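Local structure of putative trimethylamine methyltransferase (Rhizobium meliloti, 4YYC) at residues S40-I48 / M416-V424; E52-E63 / L338-R349. The protein probably acts as a methyltransferase of the trimethylamine methyltransferase family. All blocks are in the same frame, centred on the assembly; numbering follows the deposited sequence.

How the interactions relate
Both contacts tie the N-terminal part of the chain to helices that come hundreds of residues later, and both touch the second subunit. In interaction 1 the edge strand 44-45 covers the C-terminal part of helix 404-420; in interaction 2 the next element, helix 56-73, crosses helix 334-350. Within one chain the contacts do not touch, but across the dimer M420 and G423 of interaction 1 pack against L338 of interaction 2. The touching residues of interaction 2 are mostly buried, whereas interaction 1 has as many exposed as buried. Interaction 1 has no salt bridge; an amide and backbone carbonyls do its bonding among aliphatic groups. Interaction 2 grades from buried glutamine and leucines to a salt-bridge network and waters.

Interaction 1: residues S40-I48 / M416-V424; sequences SLPYIQRRI and MMQKMAEGV
The side-chain amide of Q418 lies between two aliphatic residues: I44 CG1 sits over one face, 3.5 Å from Q418 CD, and over the other L41 CD1 lies 3.8 Å from Q418 CD. At the edge, Q418 NE2 donates in its own amide plane to P42 O over 2.9 Å, almost straight at 171°. The oxygen OE1 accepts from S173 and H175, which fixes the flip of the amide. The side chain first extends from the helix with CG opposite the backbone N (chi1 178°), then bends at chi2 to reach the loop. Farther along, A421 CB meets I44 CG2 at a tight 3.5 Å, and A421 O accepts from R47 N at 2.9 Å. I48 CG2 rests 3.6 Å from G423 CA, and a CB on G423 would come 3.3 Å from I48 CG2. A leucine in place of Q418 would probably leave P42 O without its donor and S173 and H175 without their acceptor. The contact thus seats an edge strand, paired on its other flank with strand 134-137, on the C-terminal part of helix 404-420, and its few polar groups, being directional, probably help to set the register.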
loop_
_atom_site.group_PDB
_atom_site.type_symbol
_atom_site.label_atom_id
_atom_site.label_comp_id
_atom_site.label_asym_id
_atom_site.label_seq_id
_atom_site.Cartn_x
_atom_site.Cartn_y
_atom_site.Cartn_z
ATOM N N SER A 40 -3.917 -20.133 -14.606
ATOM C CA SER A 40 -4.617 -19.390 -13.592
ATOM C C SER A 40 -4.434 -20.062 -12.221
ATOM O O SER A 40 -4.438 -21.288 -12.134
ATOM C CB SER A 40 -6.095 -19.260 -13.966
ATOM O OG SER A 40 -6.227 -18.172 -14.884
ATOM N N LEU A 41 -4.313 -19.245 -11.182
ATOM C CA LEU A 41 -4.216 -19.674 -9.792
ATOM C C LEU A 41 -5.606 -19.692 -9.154
ATOM O O LEU A 41 -6.473 -18.910 -9.491
ATOM C CB LEU A 41 -3.320 -18.711 -9.009
ATOM C CG LEU A 41 -1.903 -18.561 -9.524
ATOM C CD1 LEU A 41 -1.121 -17.632 -8.601
ATOM C CD2 LEU A 41 -1.242 -19.917 -9.635
ATOM N N PRO A 42 -5.833 -20.592 -8.190
ATOM C CA PRO A 42 -7.108 -20.578 -7.485
ATOM C C PRO A 42 -7.172 -19.426 -6.501
ATOM O O PRO A 42 -6.191 -18.692 -6.309
ATOM C CB PRO A 42 -7.110 -21.902 -6.741
ATOM C CG PRO A 42 -5.701 -22.132 -6.493
ATOM C CD PRO A 42 -4.932 -21.616 -7.675
ATOM N N TYR A 43 -8.347 -19.225 -5.940
ATOM C CA TYR A 43 -8.581 -18.182 -4.962
ATOM C C TYR A 43 -7.508 -18.170 -3.875
ATOM O O TYR A 43 -6.988 -19.203 -3.492
ATOM C CB TYR A 43 -9.985 -18.289 -4.354
ATOM C CG TYR A 43 -10.235 -19.476 -3.498
ATOM C CD1 TYR A 43 -10.645 -20.683 -4.045
ATOM C CD2 TYR A 43 -10.022 -19.431 -2.118
ATOM C CE1 TYR A 43 -10.863 -21.776 -3.245
ATOM C CE2 TYR A 43 -10.230 -20.531 -1.320
ATOM C CZ TYR A 43 -10.653 -21.694 -1.893
ATOM O OH TYR A 43 -10.871 -22.815 -1.112
ATOM N N ILE A 44 -7.222 -16.979 -3.387
ATOM C CA ILE A 44 -6.252 -16.807 -2.309
ATOM C C ILE A 44 -6.796 -17.381 -0.992
ATOM O O ILE A 44 -7.938 -17.109 -0.619
ATOM C CB ILE A 44 -5.967 -15.298 -2.084
ATOM C CG1 ILE A 44 -5.206 -14.725 -3.299
ATOM C CG2 ILE A 44 -5.221 -15.095 -0.798
ATOM C CD1 ILE A 44 -5.260 -13.245 -3.370
ATOM N N GLN A 45 -5.946 -18.133 -0.287
ATOM C CA GLN A 45 -6.225 -18.523 1.090
ATOM C C GLN A 45 -5.203 -17.778 1.933
ATOM O O GLN A 45 -4.027 -18.138 1.934
ATOM C CB GLN A 45 -6.081 -20.027 1.301
ATOM C CG GLN A 45 -7.151 -20.771 0.573
ATOM C CD GLN A 45 -7.056 -22.261 0.745
ATOM O OE1 GLN A 45 -6.831 -22.768 1.862
ATOM N NE2 GLN A 45 -7.272 -22.992 -0.338
ATOM N N ARG A 46 -5.642 -16.742 2.642
ATOM C CA ARG A 46 -4.721 -15.912 3.422
ATOM C C ARG A 46 -4.138 -16.624 4.608
ATOM O O ARG A 46 -4.886 -17.244 5.370
ATOM C CB ARG A 46 -5.415 -14.616 3.913
ATOM C CG ARG A 46 -5.586 -13.558 2.836
ATOM C CD ARG A 46 -6.427 -12.392 3.319
ATOM N NE ARG A 46 -7.863 -12.703 3.204
ATOM C CZ ARG A 46 -8.696 -13.015 4.201
ATOM N NH1 ARG A 46 -9.943 -13.281 3.899
ATOM N NH2 ARG A 46 -8.313 -13.062 5.477
ATOM N N ARG A 47 -2.804 -16.585 4.720
ATOM C CA ARG A 47 -2.081 -17.129 5.874
ATOM C C ARG A 47 -1.662 -15.986 6.780
ATOM O O ARG A 47 -1.236 -16.213 7.910
ATOM C CB ARG A 47 -0.846 -17.916 5.435
ATOM C CG ARG A 47 -1.085 -19.011 4.408
ATOM C CD ARG A 47 -2.143 -19.988 4.844
ATOM N NE ARG A 47 -2.224 -21.104 3.910
ATOM C CZ ARG A 47 -3.327 -21.804 3.686
ATOM N NH1 ARG A 47 -3.308 -22.794 2.815
ATOM N NH2 ARG A 47 -4.445 -21.505 4.333
ATOM N N ILE A 48 -1.763 -14.765 6.283
ATOM C CA ILE A 48 -1.437 -13.565 7.005
ATOM C C ILE A 48 -2.663 -13.097 7.793
ATOM O O ILE A 48 -3.797 -13.530 7.517
ATOM C CB ILE A 48 -0.927 -12.438 6.060
ATOM C CG1 ILE A 48 -1.943 -12.117 4.975
ATOM C CG2 ILE A 48 0.372 -12.874 5.396
ATOM C CD1 ILE A 48 -1.515 -10.888 4.164
HETATM N N MSE A 416 0.998 -10.087 -7.072
HETATM C CA MSE A 416 1.869 -9.776 -5.921
HETATM C C MSE A 416 1.072 -9.968 -4.658
HETATM O O MSE A 416 1.575 -10.527 -3.690
HETATM C CB MSE A 416 2.404 -8.363 -6.019
HETATM C CG MSE A 416 3.426 -8.371 -7.121
HETATM SE SE MSE A 416 4.145 -6.522 -7.176
HETATM C CE MSE A 416 4.556 -6.657 -9.132
HETATM N N MSE A 417 -0.172 -9.538 -4.646
HETATM C CA MSE A 417 -1.017 -9.704 -3.471
HETATM C C MSE A 417 -1.272 -11.179 -3.170
HETATM O O MSE A 417 -1.237 -11.615 -2.021
HETATM C CB MSE A 417 -2.379 -9.016 -3.612
HETATM C CG MSE A 417 -2.299 -7.516 -3.854
HETATM SE SE MSE A 417 -1.426 -6.482 -2.419
HETATM C CE MSE A 417 -0.631 -4.973 -3.472
ATOM N N GLN A 418 -1.457 -11.989 -4.210
ATOM C CA GLN A 418 -1.645 -13.418 -4.053
ATOM C C GLN A 418 -0.423 -14.053 -3.387
ATOM O O GLN A 418 -0.563 -14.879 -2.486
ATOM C CB GLN A 418 -1.917 -14.050 -5.438
ATOM C CG GLN A 418 -2.074 -15.543 -5.414
ATOM C CD GLN A 418 -3.374 -16.087 -5.962
ATOM O OE1 GLN A 418 -3.967 -15.514 -6.886
ATOM N NE2 GLN A 418 -3.763 -17.256 -5.479
ATOM N N LYS A 419 0.749 -13.651 -3.817
ATOM C CA LYS A 419 1.973 -14.203 -3.221
ATOM C C LYS A 419 2.161 -13.699 -1.780
ATOM O O LYS A 419 2.509 -14.491 -0.891
ATOM C CB LYS A 419 3.162 -13.856 -4.110
ATOM C CG LYS A 419 4.502 -14.326 -3.582
ATOM C CD LYS A 419 4.560 -15.873 -3.500
ATOM C CE LYS A 419 5.920 -16.331 -2.979
ATOM N NZ LYS A 419 7.010 -15.777 -3.841
HETATM N N MSE A 420 1.924 -12.404 -1.543
HETATM C CA MSE A 420 2.027 -11.799 -0.199
HETATM C C MSE A 420 1.185 -12.536 0.798
HETATM O O MSE A 420 1.573 -12.765 1.950
HETATM C CB MSE A 420 1.589 -10.325 -0.259
HETATM C CG MSE A 420 1.558 -9.585 1.081
HETATM SE SE MSE A 420 3.434 -9.112 1.439
HETATM C CE MSE A 420 3.358 -7.726 0.038
ATOM N N ALA A 421 -0.018 -12.896 0.381
ATOM C CA ALA A 421 -1.001 -13.550 1.253
ATOM C C ALA A 421 -0.533 -14.861 1.815
ATOM O O ALA A 421 -1.076 -15.287 2.834
ATOM C CB ALA A 421 -2.278 -13.760 0.469
ATOM N N GLU A 422 0.458 -15.490 1.190
ATOM C CA GLU A 422 1.008 -16.776 1.690
ATOM C C GLU A 422 1.845 -16.570 2.934
ATOM O O GLU A 422 2.137 -17.541 3.642
ATOM C CB GLU A 422 1.862 -17.465 0.644
ATOM C CG GLU A 422 1.140 -17.815 -0.644
ATOM C CD GLU A 422 2.088 -18.438 -1.668
ATOM O OE1 GLU A 422 3.294 -18.587 -1.379
ATOM O OE2 GLU A 422 1.631 -18.768 -2.774
ATOM N N GLY A 423 2.273 -15.341 3.185
ATOM C CA GLY A 423 3.048 -15.017 4.400
ATOM C C GLY A 423 4.453 -15.602 4.351
ATOM O O GLY A 423 4.992 -15.873 3.269
ATOM N N VAL A 424 5.030 -15.816 5.523
ATOM C CA VAL A 424 6.463 -16.169 5.624
ATOM C C VAL A 424 6.635 -17.663 5.776
ATOM O O VAL A 424 6.082 -18.252 6.717
ATOM C CB VAL A 424 7.129 -15.482 6.815
ATOM C CG1 VAL A 424 8.622 -15.859 6.910
ATOM C CG2 VAL A 424 6.979 -13.984 6.694
#

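Interaction 2: residues E52-E63 / L338-R349; sequences EVLDEEGLQLIE and LVSYGAAQLARR
L59 and L346 meet at the centre of a steep helix-helix crossing, in which the short axes of 56-63 and 338-349 run at 79° to each other. Helix 334-350 links the parallel strands 313-322 and 354-355 in a beta-alpha-beta crossover, consistent with the TIM barrel of this family, which would place helix 56-73 and the loop before it on the outer helical layer. The tight part is mainly aliphatic, with one buried amide. L346 CD2 lies 3.8 Å from L59 CD2, the two side chains passing in opposite directions, while the other methyl of L346 reaches I62 CG2. V53 bears on Y341 CB, and L54 CD1 comes within 4.0 Å of G342 CA, close enough that a side chain on that glycine would be crowded. Buried Q345 satisfies the loop backbone: its OE1 takes V53 N from above the carbonyl plane and L54 N on an in-plane lone pair, each at 2.9 Å, and its NE2 returns a nearly straight bond to L54 O.

Toward solvent the chemistry turns ionic. R349 fits as a knob among L59, E63, E56 and Q60, with L59 CB over the centre of one guanidinium face. It grips E63 side-on: R349 NE meets E63 OE2 at 2.8 Å, and R349 NH2 bonds E63 OE1. It grips E56 end-on: R349 NH1 meets E56 OE1 at 2.8 Å, and R349 NH2 bonds E56 OE2. Q60 NE2 steadies E56 by donating to the anti lone pair of OE2. The looser side is bridged by water: E52, whose OE1 pairs with R49 of the second subunit, uses OE2 to accept from two waters, one leading to Q345 NE2 and the other to R348 NH2. A third water donates to both E63 OE2, at 2.8 Å, and L346 O.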
loop_
_atom_site.group_PDB
_atom_site.type_symbol
_atom_site.label_atom_id
_atom_site.label_comp_id
_atom_site.label_asym_id
_atom_site.label_seq_id
_atom_site.Cartn_x
_atom_site.Cartn_y
_atom_site.Cartn_z
ATOM N N GLU A 52 -6.354 -4.402 11.896
ATOM C CA GLU A 52 -7.474 -3.792 12.629
ATOM C C GLU A 52 -7.186 -2.354 12.970
ATOM O O GLU A 52 -6.067 -2.037 13.363
ATOM C CB GLU A 52 -7.669 -4.454 13.960
ATOM C CG GLU A 52 -7.736 -5.935 13.896
ATOM C CD GLU A 52 -8.151 -6.537 15.225
ATOM O OE1 GLU A 52 -7.802 -6.050 16.346
ATOM O OE2 GLU A 52 -8.825 -7.535 15.145
ATOM N N VAL A 53 -8.208 -1.510 12.838
ATOM C CA VAL A 53 -8.176 -0.138 13.267
ATOM C C VAL A 53 -9.071 0.233 14.443
ATOM O O VAL A 53 -8.894 1.297 14.989
ATOM C CB VAL A 53 -8.402 0.823 12.110
ATOM C CG1 VAL A 53 -7.341 0.567 11.035
ATOM C CG2 VAL A 53 -9.806 0.691 11.550
ATOM N N LEU A 54 -10.028 -0.613 14.820
ATOM C CA LEU A 54 -10.916 -0.320 15.941
ATOM C C LEU A 54 -10.661 -1.336 17.018
ATOM O O LEU A 54 -10.469 -2.510 16.729
ATOM C CB LEU A 54 -12.371 -0.421 15.528
ATOM C CG LEU A 54 -12.851 0.524 14.427
ATOM C CD1 LEU A 54 -14.219 0.176 13.886
ATOM C CD2 LEU A 54 -12.770 1.937 14.998
ATOM N N ASP A 55 -10.617 -0.878 18.265
ATOM C CA ASP A 55 -10.559 -1.794 19.413
ATOM C C ASP A 55 -11.960 -2.203 19.844
ATOM O O ASP A 55 -12.937 -1.748 19.252
ATOM C CB ASP A 55 -9.733 -1.207 20.565
ATOM C CG ASP A 55 -10.368 0.013 21.227
ATOM O OD1 ASP A 55 -11.574 0.349 21.066
ATOM O OD2 ASP A 55 -9.631 0.643 22.010
ATOM N N GLU A 56 -12.054 -3.070 20.858
ATOM C CA GLU A 56 -13.336 -3.657 21.220
ATOM C C GLU A 56 -14.341 -2.564 21.559
ATOM O O GLU A 56 -15.504 -2.649 21.147
ATOM C CB GLU A 56 -13.192 -4.634 22.391
ATOM C CG GLU A 56 -14.486 -5.357 22.783
ATOM C CD GLU A 56 -15.111 -6.257 21.712
ATOM O OE1 GLU A 56 -14.397 -6.771 20.803
ATOM O OE2 GLU A 56 -16.344 -6.503 21.793
ATOM N N GLU A 57 -13.900 -1.551 22.306
ATOM C CA GLU A 57 -14.811 -0.473 22.716
ATOM C C GLU A 57 -15.330 0.293 21.505
ATOM O O GLU A 57 -16.503 0.621 21.455
ATOM C CB GLU A 57 -14.170 0.487 23.720
ATOM C CG GLU A 57 -14.847 1.859 23.816
ATOM N N GLY A 58 -14.453 0.554 20.527
ATOM C CA GLY A 58 -14.828 1.242 19.318
ATOM C C GLY A 58 -15.800 0.418 18.500
ATOM O O GLY A 58 -16.731 0.946 17.920
ATOM N N LEU A 59 -15.562 -0.883 18.416
ATOM C CA LEU A 59 -16.456 -1.744 17.654
ATOM C C LEU A 59 -17.847 -1.766 18.293
ATOM O O LEU A 59 -18.858 -1.627 17.608
ATOM C CB LEU A 59 -15.932 -3.158 17.571
ATOM C CG LEU A 59 -14.673 -3.279 16.740
ATOM C CD1 LEU A 59 -13.899 -4.541 17.081
ATOM C CD2 LEU A 59 -15.059 -3.236 15.262
ATOM N N GLN A 60 -17.883 -1.963 19.607
ATOM C CA GLN A 60 -19.155 -1.914 20.331
ATOM C C GLN A 60 -19.884 -0.580 20.179
ATOM O O GLN A 60 -21.097 -0.536 20.105
ATOM C CB GLN A 60 -18.913 -2.219 21.815
ATOM C CG GLN A 60 -18.629 -3.689 22.043
ATOM C CD GLN A 60 -18.528 -4.027 23.524
ATOM O OE1 GLN A 60 -19.215 -3.448 24.339
ATOM N NE2 GLN A 60 -17.672 -4.954 23.862
ATOM N N LEU A 61 -19.129 0.506 20.122
ATOM C CA LEU A 61 -19.706 1.826 19.957
ATOM C C LEU A 61 -20.413 1.971 18.616
ATOM O O LEU A 61 -21.544 2.439 18.552
ATOM C CB LEU A 61 -18.602 2.859 20.111
ATOM C CG LEU A 61 -18.966 4.316 19.870
ATOM C CD1 LEU A 61 -20.022 4.758 20.853
ATOM C CD2 LEU A 61 -17.691 5.154 20.065
ATOM N N ILE A 62 -19.715 1.571 17.559
ATOM C CA ILE A 62 -20.290 1.623 16.212
ATOM C C ILE A 62 -21.507 0.703 16.120
ATOM O O ILE A 62 -22.528 1.089 15.569
ATOM C CB ILE A 62 -19.265 1.276 15.124
ATOM C CG1 ILE A 62 -18.067 2.245 15.157
ATOM C CG2 ILE A 62 -19.918 1.308 13.748
ATOM C CD1 ILE A 62 -18.430 3.701 14.994
ATOM N N GLU A 63 -21.415 -0.499 16.667
ATOM C CA GLU A 63 -22.531 -1.458 16.635
ATOM C C GLU A 63 -23.759 -0.903 17.386
ATOM O O GLU A 63 -24.879 -0.954 16.898
ATOM C CB GLU A 63 -22.075 -2.823 17.183
ATOM C CG GLU A 63 -21.102 -3.530 16.244
ATOM C CD GLU A 63 -20.385 -4.725 16.834
ATOM O OE1 GLU A 63 -20.220 -4.797 18.069
ATOM O OE2 GLU A 63 -19.882 -5.555 16.055
ATOM N N LEU A 338 -9.435 3.724 6.264
ATOM C CA LEU A 338 -9.840 3.494 7.648
ATOM C C LEU A 338 -11.264 2.977 7.739
ATOM O O LEU A 338 -11.550 2.036 8.494
ATOM C CB LEU A 338 -9.730 4.780 8.486
ATOM C CG LEU A 338 -8.282 5.242 8.690
ATOM C CD1 LEU A 338 -8.260 6.653 9.295
ATOM C CD2 LEU A 338 -7.421 4.310 9.494
ATOM N N VAL A 339 -12.149 3.571 6.972
ATOM C CA VAL A 339 -13.537 3.053 6.873
ATOM C C VAL A 339 -13.520 1.565 6.483
ATOM O O VAL A 339 -14.161 0.734 7.118
ATOM C CB VAL A 339 -14.369 3.823 5.825
ATOM C CG1 VAL A 339 -15.692 3.115 5.460
ATOM C CG2 VAL A 339 -14.648 5.248 6.300
ATOM N N SER A 340 -12.777 1.222 5.441
ATOM C CA SER A 340 -12.814 -0.145 4.973
ATOM C C SER A 340 -12.157 -1.141 5.900
ATOM O O SER A 340 -12.652 -2.277 6.070
ATOM C CB SER A 340 -12.259 -0.269 3.571
ATOM O OG SER A 340 -13.133 0.376 2.672
ATOM N N TYR A 341 -11.065 -0.748 6.559
ATOM C CA TYR A 341 -10.479 -1.641 7.567
ATOM C C TYR A 341 -11.489 -1.902 8.684
ATOM O O TYR A 341 -11.641 -3.018 9.147
ATOM C CB TYR A 341 -9.217 -1.044 8.203
ATOM C CG TYR A 341 -7.913 -1.167 7.431
ATOM C CD1 TYR A 341 -7.415 -2.418 7.042
ATOM C CD2 TYR A 341 -7.161 -0.045 7.105
ATOM C CE1 TYR A 341 -6.194 -2.537 6.406
ATOM C CE2 TYR A 341 -5.960 -0.170 6.418
ATOM C CZ TYR A 341 -5.486 -1.407 6.090
ATOM O OH TYR A 341 -4.306 -1.561 5.406
ATOM N N GLY A 342 -12.151 -0.843 9.139
ATOM C CA GLY A 342 -13.121 -0.932 10.191
ATOM C C GLY A 342 -14.342 -1.744 9.774
ATOM O O GLY A 342 -14.872 -2.579 10.546
ATOM N N ALA A 343 -14.785 -1.525 8.559
ATOM C CA ALA A 343 -15.978 -2.223 8.072
ATOM C C ALA A 343 -15.697 -3.737 8.010
ATOM O O ALA A 343 -16.559 -4.582 8.303
ATOM C CB ALA A 343 -16.406 -1.680 6.715
ATOM N N ALA A 344 -14.492 -4.113 7.619
ATOM C CA ALA A 344 -14.120 -5.536 7.618
ATOM C C ALA A 344 -14.218 -6.173 9.005
ATOM O O ALA A 344 -14.705 -7.307 9.148
ATOM C CB ALA A 344 -12.711 -5.710 7.073
ATOM N N GLN A 345 -13.790 -5.437 10.027
ATOM C CA GLN A 345 -13.939 -5.884 11.376
ATOM C C GLN A 345 -15.402 -6.093 11.728
ATOM O O GLN A 345 -15.757 -7.137 12.319
ATOM C CB GLN A 345 -13.320 -4.905 12.386
ATOM C CG GLN A 345 -11.827 -4.757 12.242
ATOM C CD GLN A 345 -11.231 -3.811 13.266
ATOM O OE1 GLN A 345 -10.861 -2.675 12.936
ATOM N NE2 GLN A 345 -11.192 -4.255 14.500
ATOM N N LEU A 346 -16.235 -5.130 11.368
ATOM C CA LEU A 346 -17.692 -5.234 11.654
ATOM C C LEU A 346 -18.342 -6.379 10.909
ATOM O O LEU A 346 -19.244 -7.049 11.429
ATOM C CB LEU A 346 -18.383 -3.926 11.318
ATOM C CG LEU A 346 -17.955 -2.768 12.224
ATOM C CD1 LEU A 346 -18.414 -1.475 11.562
ATOM C CD2 LEU A 346 -18.435 -2.912 13.648
ATOM N N ALA A 347 -17.880 -6.625 9.676
ATOM C CA ALA A 347 -18.385 -7.756 8.879
ATOM C C ALA A 347 -18.043 -9.113 9.473
ATOM O O ALA A 347 -18.901 -10.034 9.543
ATOM C CB ALA A 347 -17.864 -7.642 7.450
ATOM N N ARG A 348 -16.827 -9.250 9.979
ATOM C CA ARG A 348 -16.416 -10.535 10.599
ATOM C C ARG A 348 -17.257 -10.778 11.832
ATOM O O ARG A 348 -17.683 -11.908 12.094
ATOM C CB ARG A 348 -14.923 -10.553 10.925
ATOM C CG ARG A 348 -14.013 -10.752 9.699
ATOM C CD ARG A 348 -12.558 -10.912 10.108
ATOM N NE ARG A 348 -11.922 -9.675 10.561
ATOM C CZ ARG A 348 -11.395 -8.742 9.773
ATOM N NH1 ARG A 348 -11.400 -8.857 8.459
ATOM N NH2 ARG A 348 -10.851 -7.663 10.334
ATOM N N ARG A 349 -17.532 -9.722 12.596
ATOM C CA ARG A 349 -18.331 -9.854 13.811
ATOM C C ARG A 349 -19.793 -10.124 13.509
ATOM O O ARG A 349 -20.440 -10.906 14.250
ATOM C CB ARG A 349 -18.197 -8.618 14.695
ATOM C CG ARG A 349 -16.808 -8.440 15.294
ATOM C CD ARG A 349 -16.578 -7.020 15.700
ATOM N NE ARG A 349 -17.395 -6.560 16.813
ATOM C CZ ARG A 349 -17.032 -6.669 18.098
ATOM N NH1 ARG A 349 -15.867 -7.231 18.455
ATOM N NH2 ARG A 349 -17.821 -6.179 19.025
HETATM O O HOH W 1 -11.946 -6.993 15.116
HETATM O O HOH W 2 -10.036 -8.260 12.983
HETATM O O HOH W 3 -21.008 -6.194 13.623
#